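Long-range contact in YECBM32 (Yersinia enterocolitica, PDB 2JDA), which binds polygalacturonic acid, a main component of plant pectin, in the periplasm as a calcium-containing carbohydrate-binding module: residues Leu71-Phe76 with Leu91-Ala96. Numbering follows the deposited sequence.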
loop_
_atom_site.group_PDB
_atom_site.type_symbol
_atom_site.label_atom_id
_atom_site.label_comp_id
_atom_site.label_asym_id
_atom_site.label_seq_id
_atom_site.Cartn_x
_atom_site.Cartn_y
_atom_site.Cartn_z
ATOM N N LEU A 71 -4.781 8.321 -5.493
ATOM C CA LEU A 71 -4.825 8.062 -4.060
ATOM C C LEU A 71 -3.740 8.867 -3.377
ATOM O O LEU A 71 -2.575 8.836 -3.815
ATOM C CB LEU A 71 -4.588 6.567 -3.817
ATOM C CG LEU A 71 -4.527 6.110 -2.366
ATOM C CD1 LEU A 71 -5.855 6.209 -1.717
ATOM C CD2 LEU A 71 -4.006 4.696 -2.347
ATOM N N LYS A 72 -4.111 9.544 -2.310
ATOM C CA LYS A 72 -3.201 10.291 -1.481
ATOM C C LYS A 72 -2.814 9.395 -0.321
ATOM O O LYS A 72 -3.700 8.828 0.343
ATOM C CB LYS A 72 -3.857 11.546 -0.957
ATOM C CG LYS A 72 -4.412 12.427 -2.011
ATOM C CD LYS A 72 -5.131 13.636 -1.413
ATOM C CE LYS A 72 -6.280 14.161 -2.283
ATOM N NZ LYS A 72 -7.384 14.455 -1.294
ATOM N N PHE A 73 -1.516 9.260 -0.036
ATOM C CA PHE A 73 -1.054 8.385 1.011
ATOM C C PHE A 73 0.343 8.673 1.476
ATOM O O PHE A 73 1.090 9.379 0.810
ATOM C CB PHE A 73 -1.156 6.912 0.553
ATOM C CG PHE A 73 -0.177 6.511 -0.542
ATOM C CD1 PHE A 73 0.892 5.648 -0.271
ATOM C CD2 PHE A 73 -0.290 6.985 -1.834
ATOM C CE1 PHE A 73 1.770 5.331 -1.243
ATOM C CE2 PHE A 73 0.620 6.661 -2.808
ATOM C CZ PHE A 73 1.644 5.786 -2.497
ATOM N N SER A 74 0.681 8.081 2.620
ATOM C CA SER A 74 1.995 8.089 3.230
ATOM C C SER A 74 2.411 6.673 3.574
ATOM O O SER A 74 1.554 5.843 3.799
ATOM C CB SER A 74 2.028 8.975 4.496
ATOM O OG SER A 74 1.698 10.306 4.166
ATOM N N ILE A 75 3.712 6.400 3.587
ATOM C CA ILE A 75 4.223 5.050 3.901
ATOM C C ILE A 75 5.200 5.128 5.021
ATOM O O ILE A 75 6.098 5.977 5.001
ATOM C CB ILE A 75 4.964 4.390 2.727
ATOM C CG1 ILE A 75 4.163 4.444 1.459
ATOM C CG2 ILE A 75 5.298 2.952 3.040
ATOM C CD1 ILE A 75 4.950 4.049 0.229
ATOM N N PHE A 76 5.032 4.232 5.988
ATOM C CA PHE A 76 5.833 4.148 7.195
ATOM C C PHE A 76 6.355 2.733 7.380
ATOM O O PHE A 76 5.746 1.768 6.888
ATOM C CB PHE A 76 5.047 4.569 8.451
ATOM C CG PHE A 76 4.567 5.966 8.395
ATOM C CD1 PHE A 76 5.340 7.000 8.909
ATOM C CD2 PHE A 76 3.371 6.279 7.766
ATOM C CE1 PHE A 76 4.878 8.328 8.819
ATOM C CE2 PHE A 76 2.925 7.577 7.677
ATOM C CZ PHE A 76 3.717 8.598 8.186
ATOM N N LEU A 91 2.338 11.439 -0.714
ATOM C CA LEU A 91 2.404 10.969 -2.088
ATOM C C LEU A 91 1.032 10.907 -2.732
ATOM O O LEU A 91 0.043 10.781 -2.028
ATOM C CB LEU A 91 2.946 9.507 -2.160
ATOM C CG LEU A 91 4.323 9.281 -1.572
ATOM C CD1 LEU A 91 4.725 7.856 -1.620
ATOM C CD2 LEU A 91 5.338 10.057 -2.369
ATOM N N GLU A 92 0.974 10.949 -4.052
ATOM C CA GLU A 92 -0.215 10.569 -4.809
ATOM C C GLU A 92 0.163 9.509 -5.809
ATOM O O GLU A 92 1.226 9.605 -6.452
ATOM C CB GLU A 92 -0.747 11.752 -5.593
ATOM C CG GLU A 92 -1.474 12.818 -4.837
ATOM C CD GLU A 92 -2.057 13.787 -5.869
ATOM O OE1 GLU A 92 -3.251 13.929 -5.943
ATOM O OE2 GLU A 92 -1.277 14.332 -6.681
ATOM N N THR A 93 -0.700 8.536 -6.029
ATOM C CA THR A 93 -0.527 7.575 -7.103
ATOM C C THR A 93 -0.734 8.260 -8.447
ATOM O O THR A 93 -1.391 9.274 -8.576
ATOM C CB THR A 93 -1.436 6.354 -7.002
ATOM O OG1 THR A 93 -2.831 6.740 -7.017
ATOM C CG2 THR A 93 -1.143 5.601 -5.723
ATOM N N SER A 94 -0.152 7.665 -9.456
ATOM C CA SER A 94 -0.281 8.147 -10.819
ATOM C C SER A 94 -1.584 7.684 -11.441
ATOM O O SER A 94 -2.061 6.584 -11.186
ATOM C CB SER A 94 0.884 7.627 -11.642
ATOM O OG SER A 94 0.746 8.072 -12.983
ATOM N N SER A 95 -2.148 8.521 -12.304
ATOM C CA SER A 95 -3.295 8.146 -13.122
ATOM C C SER A 95 -2.915 7.817 -14.562
ATOM O O SER A 95 -3.801 7.665 -15.398
ATOM C CB SER A 95 -4.354 9.247 -13.083
ATOM O OG SER A 95 -3.857 10.512 -13.510
ATOM N N ALA A 96 -1.624 7.626 -14.832
ATOM C CA ALA A 96 -1.149 7.487 -16.191
ATOM C C ALA A 96 -1.636 6.205 -16.818
ATOM O O ALA A 96 -1.965 6.175 -18.011
ATOM C CB ALA A 96 0.359 7.532 -16.245
#
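The carbonyl oxygen of L71 takes T93 N at 2.9 Å and also meets E92 CA in a CA-H...O contact of 3.1 Å. T93 returns a bond through its side chain: with chi1 at 59° its hydroxyl sits between its own backbone N and carbonyl carbon, and OG1 accepts L71 N at 2.9 Å, nearly straight at 164°. A threonine hydroxyl thus carries the ladder on where strand 85-92 has already given way to loop. Farther in, F73 and L91 form the antiparallel hydrogen-bonded pair, F73 N giving to L91 O at 3.0 Å and L91 N giving to F73 O in return. The two strands make a beta hairpin at one border of the five-stranded sheet of this F5/8 type C (discoidin-like) beta-sandwich, with strand 112-120 on the far side of 71-78. Toward the sandwich interior, L91 CB lies over one face of the F73 ring, offset toward the rim, in a CH-pi contact 4.1 Å from the centroid. L91 CD1 reaches the CE1-CZ side of that ring, T93 CG2 approaches CE2 obliquely at 3.6 Å, and L103 of strand 101-105 also packs on F73. On the other face of the sheet K72 and E92 run side by side, touching through their CG atoms, while K72 NZ and E92 OE1 stay 6.2 Å apart.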